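Local coordinates for protein folylpolyglutamate synthase/dihydrofolate synthase (Thermotoga maritima, PDB 1O5Z) that probably catalyses the ATP- and magnesium-dependent addition of L-glutamate to dihydropteroate and to the growing polyglutamate tail of tetrahydrofolate, at residues 307-312 against 318-323; 66-71 against 300-305; 43-48 against 113-118. All blocks are in the same frame, centred on the assembly; numbering follows the deposited sequence.

Interaction 1: residues 307-312 against 318-323; sequences RFEILE and YILDGA
Residues 309-312 and 318-320 run antiparallel as the two arms of a beta hairpin, their axes 4.7 Å apart at closest approach, at the edge of the mixed sheet of the Mur ligase C-terminal (glutamate ligase) domain. Two hydrogen-bonded pairs, Glu309 with Leu320 and Leu311 with Tyr318, flank the non-hydrogen-bonded pair Ile310 with Ile319. The bond from Leu320 N to Glu309 O is short, 2.7 Å, and nearly straight at 164°. At the end of the pairing Phe308 and Glu309 both face Leu320, a G1 beta bulge, and Phe308 has the positive phi (50°) usual at the first position of such a bulge. The Phe308 ring swings over to Ile319, Phe308 CE1 lying 3.5 Å from Ile319 CG2, while Ile310 CD1 sits over one ring face near the rim. Ile310 and Ile319 run alongside each other in the same direction, with their CG1 atoms 3.9 Å apart. On the other face of the sheet Leu311 CD1 meets Leu320 CD1 at 3.9 Å, under helix 421-433, whose Arg428 forms a salt bridge with Glu309 OE2. Tyr318 turns a ring edge to Leu311 O, in plane, and its hydroxyl hydrogen-bonds Lys316. Asp321 makes an Asx turn: its OD2 accepts from Ala323 N at 2.8 Å through the anti lone pair.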
loop_
_atom_site.group_PDB
_atom_site.type_symbol
_atom_site.label_atom_id
_atom_site.label_comp_id
_atom_site.label_asym_id
_atom_site.label_seq_id
_atom_site.Cartn_x
_atom_site.Cartn_y
_atom_site.Cartn_z
ATOM N N ARG A 307 -8.066 -0.410 1.563
ATOM C CA ARG A 307 -7.949 0.983 1.756
ATOM C C ARG A 307 -9.212 1.583 1.171
ATOM O O ARG A 307 -9.249 2.003 0.031
ATOM C CB ARG A 307 -6.703 1.460 1.032
ATOM C CG ARG A 307 -5.366 0.846 1.603
ATOM C CD ARG A 307 -4.666 1.687 2.670
ATOM N NE ARG A 307 -5.312 2.984 2.679
ATOM C CZ ARG A 307 -4.728 4.143 2.919
ATOM N NH1 ARG A 307 -3.444 4.228 3.242
ATOM N NH2 ARG A 307 -5.457 5.246 2.864
ATOM N N PHE A 308 -10.251 1.604 1.988
ATOM C CA PHE A 308 -11.600 2.085 1.619
ATOM C C PHE A 308 -11.986 1.431 0.355
ATOM O O PHE A 308 -12.335 2.079 -0.642
ATOM C CB PHE A 308 -11.745 3.612 1.515
ATOM C CG PHE A 308 -13.192 4.060 1.539
ATOM C CD1 PHE A 308 -13.968 3.864 2.668
ATOM C CD2 PHE A 308 -13.789 4.619 0.421
ATOM C CE1 PHE A 308 -15.280 4.247 2.697
ATOM C CE2 PHE A 308 -15.117 4.996 0.462
ATOM C CZ PHE A 308 -15.860 4.778 1.606
ATOM N N GLU A 309 -11.896 0.114 0.463
ATOM C CA GLU A 309 -12.171 -0.796 -0.597
ATOM C C GLU A 309 -13.588 -1.245 -0.421
ATOM O O GLU A 309 -13.933 -1.760 0.636
ATOM C CB GLU A 309 -11.273 -2.032 -0.473
ATOM C CG GLU A 309 -10.972 -2.606 -1.807
ATOM C CD GLU A 309 -10.397 -3.974 -1.735
ATOM O OE1 GLU A 309 -9.826 -4.322 -0.681
ATOM O OE2 GLU A 309 -10.540 -4.684 -2.745
ATOM N N ILE A 310 -14.398 -1.069 -1.449
ATOM C CA ILE A 310 -15.755 -1.562 -1.420
ATOM C C ILE A 310 -15.848 -2.738 -2.358
ATOM O O ILE A 310 -15.541 -2.595 -3.530
ATOM C CB ILE A 310 -16.766 -0.444 -1.850
ATOM C CG1 ILE A 310 -16.821 0.664 -0.800
ATOM C CG2 ILE A 310 -18.170 -1.031 -2.040
ATOM C CD1 ILE A 310 -15.962 1.745 -1.103
ATOM N N LEU A 311 -16.308 -3.874 -1.848
ATOM C CA LEU A 311 -16.495 -5.085 -2.605
ATOM C C LEU A 311 -17.956 -5.481 -2.538
ATOM O O LEU A 311 -18.455 -5.742 -1.463
ATOM C CB LEU A 311 -15.700 -6.235 -1.978
ATOM C CG LEU A 311 -14.367 -6.714 -2.529
ATOM C CD1 LEU A 311 -13.989 -8.009 -1.790
ATOM C CD2 LEU A 311 -14.384 -6.956 -4.038
ATOM N N GLU A 312 -18.635 -5.536 -3.675
ATOM C CA GLU A 312 -19.961 -6.119 -3.755
ATOM C C GLU A 312 -19.772 -7.611 -3.895
ATOM O O GLU A 312 -19.135 -8.086 -4.831
ATOM C CB GLU A 312 -20.762 -5.619 -4.952
ATOM C CG GLU A 312 -21.811 -4.585 -4.596
ATOM C CD GLU A 312 -23.197 -4.860 -5.202
ATOM O OE1 GLU A 312 -23.268 -5.511 -6.286
ATOM O OE2 GLU A 312 -24.225 -4.416 -4.593
ATOM N N TYR A 318 -19.514 -4.530 1.065
ATOM C CA TYR A 318 -18.555 -4.518 2.151
ATOM C C TYR A 318 -17.615 -3.350 1.986
ATOM O O TYR A 318 -17.062 -3.153 0.927
ATOM C CB TYR A 318 -17.740 -5.790 2.124
ATOM C CG TYR A 318 -18.580 -6.970 2.420
ATOM C CD1 TYR A 318 -19.160 -7.704 1.401
ATOM C CD2 TYR A 318 -18.811 -7.334 3.715
ATOM C CE1 TYR A 318 -19.966 -8.769 1.681
ATOM C CE2 TYR A 318 -19.614 -8.409 4.022
ATOM C CZ TYR A 318 -20.181 -9.126 3.011
ATOM O OH TYR A 318 -20.994 -10.168 3.345
ATOM N N ILE A 319 -17.439 -2.575 3.045
ATOM C CA ILE A 319 -16.455 -1.517 3.066
ATOM C C ILE A 319 -15.301 -2.067 3.892
ATOM O O ILE A 319 -15.408 -2.195 5.095
ATOM C CB ILE A 319 -17.041 -0.224 3.652
ATOM C CG1 ILE A 319 -18.261 0.224 2.828
ATOM C CG2 ILE A 319 -15.993 0.894 3.607
ATOM C CD1 ILE A 319 -19.638 -0.297 3.271
ATOM N N LEU A 320 -14.226 -2.440 3.203
ATOM C CA LEU A 320 -13.066 -3.018 3.834
ATOM C C LEU A 320 -12.105 -1.878 4.036
ATOM O O LEU A 320 -11.606 -1.297 3.081
ATOM C CB LEU A 320 -12.435 -4.108 2.949
ATOM C CG LEU A 320 -13.417 -5.228 2.501
ATOM C CD1 LEU A 320 -12.810 -6.163 1.452
ATOM C CD2 LEU A 320 -13.944 -5.983 3.675
ATOM N N ASP A 321 -11.850 -1.546 5.293
ATOM C CA ASP A 321 -10.886 -0.540 5.587
ATOM C C ASP A 321 -10.095 -0.921 6.793
ATOM O O ASP A 321 -10.659 -1.111 7.877
ATOM C CB ASP A 321 -11.575 0.793 5.810
ATOM C CG ASP A 321 -10.595 1.950 5.813
ATOM O OD1 ASP A 321 -10.645 2.757 4.848
ATOM O OD2 ASP A 321 -9.750 2.138 6.734
ATOM N N GLY A 322 -8.785 -0.978 6.620
ATOM C CA GLY A 322 -7.897 -1.388 7.675
ATOM C C GLY A 322 -7.628 -0.377 8.773
ATOM O O GLY A 322 -6.751 -0.645 9.595
ATOM N N ALA A 323 -8.306 0.792 8.758
ATOM C CA ALA A 323 -8.210 1.799 9.812
ATOM C C ALA A 323 -8.010 1.103 11.151
ATOM O O ALA A 323 -8.742 0.150 11.445
ATOM C CB ALA A 323 -9.488 2.646 9.860
#

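Interaction 2: residues 66-71 against 300-305; sequences VANMVS and KNAKNL. With SO4 (sulfate ion), chain C.
Asn68 lays its amide against the chain at Ala302 and Lys303, its OD1 only 3.1 Å from Ala302 CA. It stands on helix 63-77, the helix that follows the P-loop of the Mur ligase middle domain, and reaches the segment that leaves helix 292-301 on its way to the hairpin of the C-terminal domain. CG is held anti to the backbone N (chi1 -170°), and the amide is thereby carried out from the helix to the neighbouring backbone. There Asn68 OD1 accepts a hydrogen bond from Lys303 N, 2.8 Å long with an N-H...O angle of 161°; the donor stands 40° above the plane of the amide carbonyl. Asn72 adds a weak bond to the same oxygen, and Tyr85 OH is hydrogen-bonded to Asn68 ND2, so both ends of this buried amide are occupied and its rotation is fixed. Beside it, Ala302, the first residue to leave helical backbone angles, turns its methyl to the helix: CB rests 3.6 Å from Met69 CG and 3.4 Å from Asn68 OD1. The Met69 chain is extended and packs on Gln272 and Ala279 of helix 271-286. The residue after Lys303, Asn304, reaches the nucleotide-binding loop. A sulfate, probably from the crystallisation liquor, is held there by the backbone nitrogens of Gly62, Gly64 and Ser65, consistent with the place of an ATP phosphate in a P-loop. Asn304 gives it a side-chain donor: ND2 bonds sulfate O2 almost straight at 2.9 Å, and sulfate O4 weakly at the same length.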
loop_
_atom_site.group_PDB
_atom_site.type_symbol
_atom_site.label_atom_id
_atom_site.label_comp_id
_atom_site.label_asym_id
_atom_site.label_seq_id
_atom_site.Cartn_x
_atom_site.Cartn_y
_atom_site.Cartn_z
ATOM N N VAL A 66 -0.418 5.201 -5.450
ATOM C CA VAL A 66 0.279 5.838 -6.582
ATOM C C VAL A 66 1.132 4.800 -7.309
ATOM O O VAL A 66 1.111 4.741 -8.542
ATOM C CB VAL A 66 1.128 7.046 -6.166
ATOM C CG1 VAL A 66 2.052 7.460 -7.304
ATOM C CG2 VAL A 66 0.214 8.239 -5.748
ATOM N N ALA A 67 1.848 3.958 -6.568
ATOM C CA ALA A 67 2.607 2.873 -7.223
ATOM C C ALA A 67 1.714 1.983 -8.075
ATOM O O ALA A 67 2.032 1.659 -9.207
ATOM C CB ALA A 67 3.343 2.008 -6.170
ATOM N N ASN A 68 0.614 1.540 -7.478
ATOM C CA ASN A 68 -0.344 0.669 -8.138
ATOM C C ASN A 68 -0.885 1.295 -9.411
ATOM O O ASN A 68 -0.968 0.643 -10.427
ATOM C CB ASN A 68 -1.510 0.333 -7.219
ATOM C CG ASN A 68 -2.372 -0.747 -7.779
ATOM O OD1 ASN A 68 -3.451 -0.472 -8.330
ATOM N ND2 ASN A 68 -1.892 -2.003 -7.685
ATOM N N MET A 69 -1.263 2.561 -9.318
ATOM C CA MET A 69 -1.762 3.298 -10.472
ATOM C C MET A 69 -0.705 3.399 -11.599
ATOM O O MET A 69 -0.982 3.167 -12.792
ATOM C CB MET A 69 -2.174 4.675 -10.018
ATOM C CG MET A 69 -3.435 4.688 -9.169
ATOM S SD MET A 69 -3.758 6.372 -8.551
ATOM C CE MET A 69 -5.145 6.138 -7.450
ATOM N N VAL A 70 0.519 3.731 -11.201
ATOM C CA VAL A 70 1.620 3.773 -12.125
ATOM C C VAL A 70 1.847 2.415 -12.776
ATOM O O VAL A 70 1.974 2.347 -13.987
ATOM C CB VAL A 70 2.888 4.344 -11.455
ATOM C CG1 VAL A 70 4.054 4.199 -12.333
ATOM C CG2 VAL A 70 2.696 5.816 -11.187
ATOM N N SER A 71 1.892 1.341 -11.989
ATOM C CA SER A 71 2.109 0.008 -12.571
ATOM C C SER A 71 1.006 -0.325 -13.488
ATOM O O SER A 71 1.246 -0.845 -14.503
ATOM C CB SER A 71 2.158 -1.128 -11.533
ATOM O OG SER A 71 3.039 -0.747 -10.491
ATOM N N LYS A 300 -8.720 2.915 -14.183
ATOM C CA LYS A 300 -9.892 2.082 -13.929
ATOM C C LYS A 300 -9.555 0.781 -13.183
ATOM O O LYS A 300 -10.382 0.247 -12.448
ATOM C CB LYS A 300 -10.594 1.741 -15.249
ATOM C CG LYS A 300 -12.049 1.992 -15.168
ATOM C CD LYS A 300 -12.748 2.100 -16.513
ATOM C CE LYS A 300 -14.296 2.452 -16.246
ATOM N NZ LYS A 300 -15.050 3.249 -17.352
ATOM N N ASN A 301 -8.347 0.267 -13.419
ATOM C CA ASN A 301 -7.886 -1.055 -12.925
ATOM C C ASN A 301 -7.183 -1.001 -11.586
ATOM O O ASN A 301 -7.133 -1.996 -10.887
ATOM C CB ASN A 301 -6.895 -1.683 -13.905
ATOM C CG ASN A 301 -7.533 -2.257 -15.149
ATOM O OD1 ASN A 301 -8.742 -2.365 -15.288
ATOM N ND2 ASN A 301 -6.686 -2.649 -16.071
ATOM N N ALA A 302 -6.616 0.153 -11.256
ATOM C CA ALA A 302 -5.977 0.361 -9.958
ATOM C C ALA A 302 -6.862 -0.007 -8.750
ATOM O O ALA A 302 -8.067 0.317 -8.696
ATOM C CB ALA A 302 -5.514 1.793 -9.808
ATOM N N LYS A 303 -6.214 -0.623 -7.772
ATOM C CA LYS A 303 -6.873 -1.118 -6.590
ATOM C C LYS A 303 -5.898 -1.007 -5.429
ATOM O O LYS A 303 -4.760 -1.437 -5.562
ATOM C CB LYS A 303 -7.214 -2.574 -6.802
ATOM C CG LYS A 303 -8.023 -3.167 -5.631
ATOM C CD LYS A 303 -8.613 -4.554 -5.973
ATOM C CE LYS A 303 -9.967 -4.441 -6.775
ATOM N NZ LYS A 303 -10.001 -5.431 -7.923
ATOM N N ASN A 304 -6.327 -0.423 -4.309
ATOM C CA ASN A 304 -5.533 -0.393 -3.112
ATOM C C ASN A 304 -6.224 -1.208 -2.064
ATOM O O ASN A 304 -7.251 -0.807 -1.515
ATOM C CB ASN A 304 -5.327 1.048 -2.629
ATOM C CG ASN A 304 -4.132 1.176 -1.650
ATOM O OD1 ASN A 304 -3.468 0.184 -1.324
ATOM N ND2 ASN A 304 -3.883 2.386 -1.178
ATOM N N LEU A 305 -5.669 -2.372 -1.773
ATOM C CA LEU A 305 -6.416 -3.364 -1.001
ATOM C C LEU A 305 -6.638 -2.903 0.438
ATOM O O LEU A 305 -5.713 -2.423 1.104
ATOM C CB LEU A 305 -5.724 -4.730 -1.010
ATOM C CG LEU A 305 -5.261 -5.354 -2.325
ATOM C CD1 LEU A 305 -4.504 -6.607 -1.988
ATOM C CD2 LEU A 305 -6.378 -5.612 -3.309
HETATM S S SO4 C . -1.222 3.870 0.647
HETATM O O1 SO4 C . -1.295 4.908 1.666
HETATM O O2 SO4 C . -1.952 2.668 0.978
HETATM O O3 SO4 C . 0.212 3.569 0.566
HETATM O O4 SO4 C . -1.789 4.324 -0.628
#

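Interaction 3: residues 43-48 against 113-118; sequences SKLGNP and ETMEPI
Leu45 sets CD2 between Met115 and Ile118, about one helical turn apart along helix 105-122, while its CD1 turns to Met115 alone. With CG beside the backbone N and anti to the carbonyl carbon (chi1 -62°), and the chain then extended, its methyls swing in towards that helix. Leu45 CD2 does most of the touching, 3.4 Å from Ile118 CD1, a tight carbon pair, and 3.9 Å from Met115 CG. Leu45 CD1 lies 4.1 Å from both CG and CE of Met115. The Met115 and Leu45 side chains are set roughly perpendicular; the methionine chain bends at its last torsion (chi3 62°), which brings CE back beside Leu45 CD1. Ile118 divides its branches: CD1 reaches in against Leu45 and the carbonyl O of Lys44, while Ile118 CG2 lies 3.8 Å from Lys44 CB. The lysine starts towards the helix, but the rest of its bent chain leads away, and its NZ makes a weak, long ion pair with Glu121. Leu41 of helix 36-44 touches Ile118 as well, and Met139 and Leu142 of helix 132-146 pack on Met115. No hydrogen bond spans this contact. Immediately after Leu45 the chain turns at Gly46, whose phi is positive; Gly46 N donates to Ser43 O at 3.1 Å, so the apolar patch sits at a helix C-terminus closed by a Schellman motif.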
loop_
_atom_site.group_PDB
_atom_site.type_symbol
_atom_site.label_atom_id
_atom_site.label_comp_id
_atom_site.label_asym_id
_atom_site.label_seq_id
_atom_site.Cartn_x
_atom_site.Cartn_y
_atom_site.Cartn_z
ATOM N N SER A 43 24.773 -6.764 -4.517
ATOM C CA SER A 43 26.037 -6.942 -5.177
ATOM C C SER A 43 26.372 -8.413 -5.358
ATOM O O SER A 43 26.845 -8.801 -6.387
ATOM C CB SER A 43 27.142 -6.335 -4.347
ATOM O OG SER A 43 28.372 -6.462 -5.016
ATOM N N LYS A 44 26.159 -9.207 -4.324
ATOM C CA LYS A 44 26.448 -10.624 -4.365
ATOM C C LYS A 44 25.455 -11.346 -5.296
ATOM O O LYS A 44 25.775 -12.402 -5.792
ATOM C CB LYS A 44 26.403 -11.208 -2.938
ATOM C CG LYS A 44 27.527 -10.685 -2.023
ATOM C CD LYS A 44 28.027 -11.780 -1.050
ATOM C CE LYS A 44 29.377 -11.475 -0.441
ATOM N NZ LYS A 44 30.614 -12.025 -1.155
ATOM N N LEU A 45 24.279 -10.757 -5.547
ATOM C CA LEU A 45 23.309 -11.297 -6.489
ATOM C C LEU A 45 23.484 -10.770 -7.905
ATOM O O LEU A 45 22.681 -11.063 -8.778
ATOM C CB LEU A 45 21.869 -10.993 -6.019
ATOM C CG LEU A 45 21.494 -11.613 -4.662
ATOM C CD1 LEU A 45 20.179 -11.042 -4.144
ATOM C CD2 LEU A 45 21.443 -13.139 -4.689
ATOM N N GLY A 46 24.525 -9.986 -8.153
ATOM C CA GLY A 46 24.787 -9.437 -9.493
ATOM C C GLY A 46 24.116 -8.099 -9.786
ATOM O O GLY A 46 23.990 -7.705 -10.935
ATOM N N ASN A 47 23.708 -7.392 -8.739
ATOM C CA ASN A 47 23.099 -6.091 -8.883
ATOM C C ASN A 47 21.907 -6.165 -9.842
ATOM O O ASN A 47 21.842 -5.447 -10.848
ATOM C CB ASN A 47 24.147 -5.042 -9.333
ATOM C CG ASN A 47 25.195 -4.752 -8.263
ATOM O OD1 ASN A 47 24.878 -4.545 -7.125
ATOM N ND2 ASN A 47 26.431 -4.754 -8.640
ATOM N N PRO A 48 20.946 -7.025 -9.499
ATOM C CA PRO A 48 19.774 -7.238 -10.352
ATOM C C PRO A 48 18.912 -5.983 -10.487
ATOM O O PRO A 48 18.211 -5.802 -11.491
ATOM C CB PRO A 48 19.025 -8.356 -9.630
ATOM C CG PRO A 48 19.490 -8.246 -8.146
ATOM C CD PRO A 48 20.898 -7.846 -8.277
ATOM N N GLU A 113 15.733 -19.987 -3.129
ATOM C CA GLU A 113 16.772 -20.976 -3.280
ATOM C C GLU A 113 18.016 -20.446 -3.983
ATOM O O GLU A 113 19.135 -20.744 -3.581
ATOM C CB GLU A 113 16.197 -22.183 -3.959
ATOM C CG GLU A 113 15.419 -22.954 -2.925
ATOM C CD GLU A 113 14.693 -24.162 -3.482
ATOM O OE1 GLU A 113 14.673 -24.357 -4.751
ATOM O OE2 GLU A 113 14.134 -24.914 -2.617
ATOM N N THR A 114 17.816 -19.602 -4.984
ATOM C CA THR A 114 18.910 -18.783 -5.543
ATOM C C THR A 114 19.707 -17.944 -4.531
ATOM O O THR A 114 20.938 -17.966 -4.565
ATOM C CB THR A 114 18.352 -17.887 -6.620
ATOM O OG1 THR A 114 17.717 -18.734 -7.577
ATOM C CG2 THR A 114 19.460 -17.204 -7.402
ATOM N N MET A 115 19.020 -17.253 -3.632
ATOM C CA MET A 115 19.660 -16.367 -2.641
ATOM C C MET A 115 20.206 -17.091 -1.413
ATOM O O MET A 115 21.111 -16.590 -0.764
ATOM C CB MET A 115 18.642 -15.345 -2.149
ATOM C CG MET A 115 18.107 -14.487 -3.238
ATOM S SD MET A 115 16.690 -13.512 -2.696
ATOM C CE MET A 115 17.484 -12.557 -1.419
ATOM N N GLU A 116 19.651 -18.264 -1.120
ATOM C CA GLU A 116 19.949 -19.034 0.082
ATOM C C GLU A 116 21.443 -19.123 0.441
ATOM O O GLU A 116 21.795 -18.799 1.568
ATOM C CB GLU A 116 19.290 -20.416 0.023
ATOM C CG GLU A 116 19.664 -21.386 1.161
ATOM C CD GLU A 116 18.790 -22.663 1.200
ATOM O OE1 GLU A 116 18.682 -23.388 0.160
ATOM O OE2 GLU A 116 18.210 -22.991 2.275
ATOM N N PRO A 117 22.334 -19.562 -0.451
ATOM C CA PRO A 117 23.735 -19.633 -0.068
ATOM C C PRO A 117 24.277 -18.267 0.255
ATOM O O PRO A 117 25.043 -18.156 1.172
ATOM C CB PRO A 117 24.434 -20.235 -1.282
ATOM C CG PRO A 117 23.490 -20.085 -2.355
ATOM C CD PRO A 117 22.110 -20.050 -1.818
ATOM N N ILE A 118 23.843 -17.240 -0.462
ATOM C CA ILE A 118 24.309 -15.874 -0.178
ATOM C C ILE A 118 23.815 -15.414 1.143
ATOM O O ILE A 118 24.599 -14.938 1.942
ATOM C CB ILE A 118 23.943 -14.892 -1.294
ATOM C CG1 ILE A 118 24.901 -15.133 -2.474
ATOM C CG2 ILE A 118 24.095 -13.419 -0.816
ATOM C CD1 ILE A 118 24.318 -14.712 -3.792
#

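Interactions 1 and 2 adjoin: the segment 300-305 that meets the P-loop helix runs on into the hairpin of interaction 1, and Lys303 CD packs on Glu309 OE2 at 3.8 Å. Both are largely buried, but interaction 1 is backbone pairing within one sheet, with mostly apolar side chains, and Glu309 and Tyr318 among them on one face. Interaction 2 joins parts 229 residues apart through one buried amide and a small methyl-to-methionine contact, beside the sulfate in the P-loop, which probably marks a phosphate position. Interaction 3, only partly buried, lies across the chain's centre from interaction 1. It sets the C-terminal end of helix 36-44 against helix 105-122 by aliphatic contact alone.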